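Side-chain contacts in metallocarboxypeptidase (Trypanosoma cruzi, PDB 3DWC), which probably releases single amino acids of broad type, proline excepted, from the C-terminal end of peptides, as an M32-family metallopeptidase: residues B[384-387]-B[388-392]; B[471-474]-B[475-479]; B[333-336]-B[337-341]. All coordinates share one frame; numbering follows the deposited sequence.

Interaction 1. Residues B[384-387]-B[388-392]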
loop_
_atom_site.group_PDB
_atom_site.type_symbol
_atom_site.label_atom_id
_atom_site.label_comp_id
_atom_site.label_asym_id
_atom_site.label_seq_id
_atom_site.Cartn_x
_atom_site.Cartn_y
_atom_site.Cartn_z
ATOM N N ARG B 384 10.410 23.647 -35.014
ATOM C CA ARG B 384 10.016 24.742 -35.887
ATOM C C ARG B 384 8.528 25.058 -35.729
ATOM O O ARG B 384 8.143 26.199 -35.501
ATOM C CB ARG B 384 10.345 24.376 -37.339
ATOM C CG ARG B 384 10.408 25.551 -38.312
ATOM C CD ARG B 384 9.251 25.541 -39.307
ATOM N NE ARG B 384 9.093 24.230 -39.947
ATOM C CZ ARG B 384 8.034 23.858 -40.663
ATOM N NH1 ARG B 384 7.022 24.694 -40.868
ATOM N NH2 ARG B 384 7.995 22.638 -41.184
ATOM N N VAL B 385 7.706 24.027 -35.823
ATOM C CA VAL B 385 6.256 24.160 -35.765
ATOM C C VAL B 385 5.763 24.483 -34.338
ATOM O O VAL B 385 4.779 25.177 -34.177
ATOM C CB VAL B 385 5.587 22.857 -36.265
ATOM C CG1 VAL B 385 4.078 22.935 -36.110
ATOM C CG2 VAL B 385 5.978 22.569 -37.740
ATOM N N TRP B 386 6.455 23.971 -33.322
ATOM C CA TRP B 386 6.162 24.296 -31.917
ATOM C C TRP B 386 6.312 25.783 -31.684
ATOM O O TRP B 386 5.449 26.419 -31.066
ATOM C CB TRP B 386 7.132 23.575 -30.994
ATOM C CG TRP B 386 6.731 23.624 -29.579
ATOM C CD1 TRP B 386 6.893 24.654 -28.710
ATOM C CD2 TRP B 386 6.105 22.577 -28.857
ATOM N NE1 TRP B 386 6.394 24.314 -27.472
ATOM C CE2 TRP B 386 5.900 23.040 -27.540
ATOM C CE3 TRP B 386 5.681 21.287 -29.193
ATOM C CZ2 TRP B 386 5.302 22.266 -26.566
ATOM C CZ3 TRP B 386 5.066 20.501 -28.199
ATOM C CH2 TRP B 386 4.902 20.995 -26.912
ATOM N N ASN B 387 7.418 26.322 -32.207
ATOM C CA ASN B 387 7.713 27.751 -32.145
ATOM C C ASN B 387 6.701 28.611 -32.919
ATOM O O ASN B 387 6.288 29.680 -32.450
ATOM C CB ASN B 387 9.124 28.010 -32.663
ATOM C CG ASN B 387 9.461 29.488 -32.703
ATOM O OD1 ASN B 387 9.535 30.148 -31.671
ATOM N ND2 ASN B 387 9.639 30.019 -33.904
ATOM N N GLU B 388 6.339 28.166 -34.120
ATOM C CA GLU B 388 5.345 28.868 -34.940
ATOM C C GLU B 388 4.029 29.038 -34.194
ATOM O O GLU B 388 3.439 30.118 -34.149
ATOM C CB GLU B 388 5.061 28.091 -36.226
ATOM C CG GLU B 388 6.141 28.200 -37.293
ATOM C CD GLU B 388 5.815 27.377 -38.540
ATOM O OE1 GLU B 388 6.423 27.633 -39.617
ATOM O OE2 GLU B 388 4.950 26.472 -38.444
ATOM N N LYS B 389 3.559 27.924 -33.649
ATOM C CA LYS B 389 2.300 27.875 -32.937
ATOM C C LYS B 389 2.371 28.680 -31.650
ATOM O O LYS B 389 1.417 29.369 -31.312
ATOM C CB LYS B 389 1.892 26.420 -32.701
ATOM C CG LYS B 389 1.406 25.750 -34.013
ATOM C CD LYS B 389 1.186 24.246 -33.929
ATOM C CE LYS B 389 0.662 23.668 -35.254
ATOM N NZ LYS B 389 -0.587 24.343 -35.767
ATOM N N MET B 390 3.517 28.631 -30.972
ATOM C CA MET B 390 3.697 29.338 -29.689
ATOM C C MET B 390 3.640 30.854 -29.872
ATOM O O MET B 390 2.964 31.553 -29.105
ATOM C CB MET B 390 5.020 28.921 -29.005
ATOM C CG MET B 390 4.960 27.597 -28.243
ATOM S SD MET B 390 3.792 27.543 -26.826
ATOM C CE MET B 390 4.445 28.849 -25.751
ATOM N N LYS B 391 4.342 31.354 -30.886
ATOM C CA LYS B 391 4.282 32.768 -31.257
ATOM C C LYS B 391 2.876 33.145 -31.666
ATOM O O LYS B 391 2.379 34.197 -31.312
ATOM C CB LYS B 391 5.219 33.081 -32.438
ATOM C CG LYS B 391 6.714 32.993 -32.131
ATOM C CD LYS B 391 7.572 32.755 -33.388
ATOM C CE LYS B 391 7.607 33.959 -34.332
ATOM N NZ LYS B 391 8.481 33.760 -35.554
ATOM N N SER B 392 2.235 32.274 -32.430
ATOM C CA SER B 392 0.941 32.602 -33.003
ATOM C C SER B 392 -0.178 32.644 -31.966
ATOM O O SER B 392 -1.030 33.545 -31.980
ATOM C CB SER B 392 0.595 31.581 -34.076
ATOM O OG SER B 392 -0.581 31.975 -34.729
#
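R384 reaches E388, one helical turn on, through an ion pair: NH1 to OE1 measures 3.2 Å, with an N-H...O angle of 162°. E388 OE1 lies in the guanidinium plane at the edge, yet NH1 meets that oxygen from above the carboxylate plane; the two flat groups stand 84° apart. E381 pairs with the other terminal nitrogen, NH2, so the arginine is shared between two acids of its own chain. V385 lays CG2 over one face of this guanidinium, while CG1, anti to the backbone N (chi1 176°), runs alongside the lysine methylenes and meets K389 CE at 3.6 Å. The lysine ammonium carries on to E367.

R384 with E388 and V385 with K389 are i to i+4 pairs of the helix 382-394, and the backbone bonds have the same spacing, as in K389 N to V385 O at 3.1 Å. W386 and M390 point the same way, toward the helix 358-374, where both touch L364. M390 CG comes within 3.6 Å of W386 CD1, and M390 SD lies 5.0 Å from the centroid of the five-membered ring of W386, an oblique Met-aromatic contact. N387 closes the series: its amide is crossed by the K391 chain, N387 ND2 to K391 CD 3.5 Å, while OD1 takes the backbone N-H of T398.

Interaction 2. Residues B[471-474]-B[475-479]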
loop_
_atom_site.group_PDB
_atom_site.type_symbol
_atom_site.label_atom_id
_atom_site.label_comp_id
_atom_site.label_asym_id
_atom_site.label_seq_id
_atom_site.Cartn_x
_atom_site.Cartn_y
_atom_site.Cartn_z
ATOM N N SER B 471 -20.265 4.355 -17.177
ATOM C CA SER B 471 -20.093 4.093 -18.627
ATOM C C SER B 471 -21.258 3.379 -19.268
ATOM O O SER B 471 -21.074 2.667 -20.285
ATOM C CB SER B 471 -18.795 3.293 -18.889
ATOM O OG SER B 471 -17.741 4.121 -18.514
ATOM N N SER B 472 -22.451 3.588 -18.697
ATOM C CA SER B 472 -23.649 2.873 -19.109
ATOM C C SER B 472 -24.237 3.518 -20.330
ATOM O O SER B 472 -24.932 2.872 -21.067
ATOM C CB SER B 472 -24.727 2.843 -18.003
ATOM O OG SER B 472 -24.968 4.151 -17.506
ATOM N N LEU B 473 -23.969 4.799 -20.483
ATOM C CA LEU B 473 -24.289 5.541 -21.657
ATOM C C LEU B 473 -23.046 5.919 -22.426
ATOM O O LEU B 473 -22.025 6.154 -21.879
ATOM C CB LEU B 473 -24.976 6.844 -21.281
ATOM C CG LEU B 473 -26.267 6.622 -20.500
ATOM C CD1 LEU B 473 -26.709 7.969 -19.951
ATOM C CD2 LEU B 473 -27.300 5.959 -21.403
ATOM N N THR B 474 -23.215 6.053 -23.714
ATOM C CA THR B 474 -22.307 6.711 -24.598
ATOM C C THR B 474 -22.017 8.172 -24.132
ATOM O O THR B 474 -22.866 8.797 -23.506
ATOM C CB THR B 474 -23.061 6.684 -25.946
ATOM O OG1 THR B 474 -22.690 5.487 -26.674
ATOM C CG2 THR B 474 -22.940 7.941 -26.737
ATOM N N THR B 475 -20.839 8.715 -24.430
ATOM C CA THR B 475 -20.564 10.127 -24.069
ATOM C C THR B 475 -21.608 11.080 -24.674
ATOM O O THR B 475 -22.080 11.988 -24.003
ATOM C CB THR B 475 -19.149 10.577 -24.479
ATOM O OG1 THR B 475 -18.169 9.652 -23.981
ATOM C CG2 THR B 475 -18.818 11.993 -23.929
ATOM N N ASP B 476 -21.944 10.913 -25.961
ATOM C CA ASP B 476 -22.927 11.791 -26.573
ATOM C C ASP B 476 -24.261 11.690 -25.809
ATOM O O ASP B 476 -24.890 12.709 -25.515
ATOM C CB ASP B 476 -23.122 11.472 -28.063
ATOM C CG ASP B 476 -22.082 12.151 -28.965
ATOM O OD1 ASP B 476 -21.301 12.999 -28.482
ATOM O OD2 ASP B 476 -22.030 11.831 -30.173
ATOM N N GLU B 477 -24.647 10.471 -25.443
ATOM C CA GLU B 477 -25.947 10.197 -24.802
ATOM C C GLU B 477 -25.925 10.829 -23.414
ATOM O O GLU B 477 -26.889 11.450 -22.962
ATOM C CB GLU B 477 -26.184 8.667 -24.656
ATOM C CG GLU B 477 -26.732 7.920 -25.905
ATOM C CD GLU B 477 -26.600 6.362 -25.847
ATOM O OE1 GLU B 477 -25.878 5.802 -24.965
ATOM O OE2 GLU B 477 -27.239 5.691 -26.707
ATOM N N LEU B 478 -24.817 10.626 -22.730
ATOM C CA LEU B 478 -24.637 11.122 -21.362
ATOM C C LEU B 478 -24.773 12.670 -21.273
ATOM O O LEU B 478 -25.569 13.211 -20.463
ATOM C CB LEU B 478 -23.246 10.659 -20.855
ATOM C CG LEU B 478 -22.853 11.107 -19.467
ATOM C CD1 LEU B 478 -23.650 10.389 -18.371
ATOM C CD2 LEU B 478 -21.361 10.932 -19.264
ATOM N N LEU B 479 -23.998 13.370 -22.113
ATOM C CA LEU B 479 -24.056 14.848 -22.174
ATOM C C LEU B 479 -25.408 15.407 -22.628
ATOM O O LEU B 479 -25.883 16.436 -22.104
ATOM C CB LEU B 479 -22.905 15.379 -23.029
ATOM C CG LEU B 479 -21.524 15.163 -22.415
ATOM C CD1 LEU B 479 -20.461 15.904 -23.210
ATOM C CD2 LEU B 479 -21.478 15.617 -20.935
#
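The backbone turns from an extended link at L473 and T474 straight into the helix 475-483, and the first helical bond, L478 N to T474 O at 2.8 Å, is nearly linear with the carbonyl. T474 is the N-cap residue, yet its own side chain makes no capping bond. Instead the helix reaches back: E477, three residues on, accepts the N-H of T474, its OE1 lying 3.0 Å from T474 N with an N-H...O angle of 153°. That return bond is the acidic half of a capping box without its partner half.

The E477 chain leaves with CG beside its own backbone N (chi1 -82°) and stays extended, which carries the carboxylate back past the helix start. OE1 is approached from its anti side, 27° out of the carboxylate plane. On the way the glutamate crosses the threonine side chain at about a right angle, and E477 OE1 sits close to T474 CB, at 3.1 Å. The methyl CG2 of T474 instead lies by the first turn, 3.2 Å from D476 N and 3.8 Å from D476 CB.

L473, the residue before the N-cap, points its side chain toward the helix. Its carbonyl accepts a hydrogen bond from R292, and the preceding S472 carbonyl accepts one from R85 of the helix 78-95. L473 CD2 rests 3.8 Å from E477 OE1. The other branch turns to the buried leucine one step further along the helix, L473 CD1 meeting L478 CD1 at 4.2 Å.

Interaction 3. Residues B[333-336]-B[337-341]. With SO4 (sulfate ion), chain U.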
loop_
_atom_site.group_PDB
_atom_site.type_symbol
_atom_site.label_atom_id
_atom_site.label_comp_id
_atom_site.label_asym_id
_atom_site.label_seq_id
_atom_site.Cartn_x
_atom_site.Cartn_y
_atom_site.Cartn_z
ATOM N N THR B 333 -8.120 39.447 1.045
ATOM C CA THR B 333 -9.450 40.027 0.873
ATOM C C THR B 333 -10.014 39.306 -0.340
ATOM O O THR B 333 -9.256 38.813 -1.144
ATOM C CB THR B 333 -9.402 41.501 0.560
ATOM O OG1 THR B 333 -8.831 41.683 -0.740
ATOM C CG2 THR B 333 -8.628 42.316 1.639
ATOM N N SER B 334 -11.319 39.241 -0.497
ATOM C CA SER B 334 -11.867 38.490 -1.626
ATOM C C SER B 334 -11.584 39.131 -2.973
ATOM O O SER B 334 -11.413 38.442 -3.974
ATOM C CB SER B 334 -13.370 38.266 -1.465
ATOM O OG SER B 334 -14.056 39.490 -1.438
ATOM N N SER B 335 -11.596 40.456 -3.015
ATOM C CA SER B 335 -11.259 41.150 -4.249
ATOM C C SER B 335 -9.788 40.923 -4.657
ATOM O O SER B 335 -9.474 40.659 -5.827
ATOM C CB SER B 335 -11.534 42.661 -4.084
ATOM O OG SER B 335 -10.811 43.417 -5.066
ATOM N N ASN B 336 -8.871 41.021 -3.711
ATOM C CA ASN B 336 -7.480 40.782 -4.065
ATOM C C ASN B 336 -7.202 39.313 -4.409
ATOM O O ASN B 336 -6.509 39.039 -5.379
ATOM C CB ASN B 336 -6.517 41.235 -2.971
ATOM C CG ASN B 336 -5.089 41.051 -3.388
ATOM O OD1 ASN B 336 -4.605 41.833 -4.195
ATOM N ND2 ASN B 336 -4.418 39.997 -2.898
ATOM N N MET B 337 -7.776 38.360 -3.676
ATOM C CA MET B 337 -7.520 36.975 -4.011
ATOM C C MET B 337 -8.074 36.582 -5.365
ATOM O O MET B 337 -7.523 35.730 -6.042
ATOM C CB MET B 337 -8.001 36.023 -2.926
ATOM C CG MET B 337 -7.170 36.119 -1.648
ATOM S SD MET B 337 -5.421 35.789 -1.870
ATOM C CE MET B 337 -5.552 34.243 -2.738
ATOM N N LYS B 338 -9.200 37.149 -5.749
ATOM C CA LYS B 338 -9.679 36.952 -7.115
ATOM C C LYS B 338 -8.644 37.406 -8.152
ATOM O O LYS B 338 -8.444 36.768 -9.184
ATOM C CB LYS B 338 -11.005 37.680 -7.327
ATOM C CG LYS B 338 -11.567 37.496 -8.721
ATOM C CD LYS B 338 -12.940 38.160 -8.824
ATOM C CE LYS B 338 -13.305 38.486 -10.241
ATOM N NZ LYS B 338 -14.655 39.214 -10.258
ATOM N N ARG B 339 -7.973 38.509 -7.872
ATOM C CA ARG B 339 -6.992 39.060 -8.811
ATOM C C ARG B 339 -5.779 38.178 -8.921
ATOM O O ARG B 339 -5.261 37.988 -10.009
ATOM C CB ARG B 339 -6.609 40.483 -8.426
ATOM C CG ARG B 339 -7.446 41.473 -9.148
ATOM C CD ARG B 339 -8.243 42.420 -8.320
ATOM N NE ARG B 339 -7.589 43.667 -8.077
ATOM C CZ ARG B 339 -8.170 44.854 -7.885
ATOM N NH1 ARG B 339 -9.482 45.055 -7.951
ATOM N NH2 ARG B 339 -7.392 45.884 -7.638
ATOM N N VAL B 340 -5.359 37.614 -7.789
ATOM C CA VAL B 340 -4.271 36.638 -7.736
ATOM C C VAL B 340 -4.659 35.332 -8.496
ATOM O O VAL B 340 -3.959 34.893 -9.390
ATOM C CB VAL B 340 -3.907 36.318 -6.249
ATOM C CG1 VAL B 340 -2.918 35.119 -6.151
ATOM C CG2 VAL B 340 -3.377 37.574 -5.535
ATOM N N ILE B 341 -5.778 34.733 -8.143
ATOM C CA ILE B 341 -6.195 33.438 -8.699
ATOM C C ILE B 341 -6.602 33.514 -10.204
ATOM O O ILE B 341 -6.479 32.496 -10.919
ATOM C CB ILE B 341 -7.346 32.803 -7.803
ATOM C CG1 ILE B 341 -6.901 32.502 -6.356
ATOM C CG2 ILE B 341 -7.941 31.522 -8.347
ATOM C CD1 ILE B 341 -5.829 31.588 -6.228
HETATM S S SO4 U . -7.064 49.375 -7.781
HETATM O O1 SO4 U . -7.562 49.926 -6.513
HETATM O O2 SO4 U . -6.633 50.455 -8.671
HETATM O O3 SO4 U . -5.918 48.508 -7.533
HETATM O O4 SO4 U . -8.141 48.630 -8.432
#
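At the edge of the R339 guanidinium sits a sulfate ion, O3 in the plane of the group, and R339 NH2 gives its hydrogen bond to sulfate O4 at 3.0 Å. S335 OG comes obliquely to within 3.6 Å of R339 NH1, while its hydrogen bond goes to a bound glycerol. The arginine chain bends at chi2 and chi3 and passes the S335 carbonyl, R339 CD lying 3.3 Å from S335 O. T199 donates its backbone N-H to the sulfate, and its carbonyl accepts from R339 NH2. The anion probably came from the crystallisation liquor.

The second flat group, the amide of N336, has CG anti to the backbone N (chi1 -177°), which sets ND2 beside the methyl CG2 of V340 at 3.7 Å. That nitrogen's hydrogens go to the carbonyls of L201 and A331. M337 folds back over the start of the turn, CG 3.4 Å from T333 O, and its side chain packs on M315 and L322 of the helix 312-326.

M337 N to T333 O is the first i to i+4 bond; T333 OG1, 3.0 Å from N336 N, accepts its N-H, the side-chain N-cap at the start of the helix 334-341.

From the N terminus the order is interaction 3, interaction 1, interaction 2. Each is local and joins two adjoining pieces of chain, so none closes a long loop and none nests in or crosses another. Interaction 3 starts the helix 334-341, beside the helices 259-276 and 312-326; the first of these carries the cobalt ligands H267 and H271. Interaction 1 lies within the helix 382-394, packed on the helix 358-374. Interaction 2 takes the chain from the helix 456-467 into the helix 475-483, near the helix 78-95. Their centres lie about 33 to 37 Å apart, in separate regions of this largely helical fold.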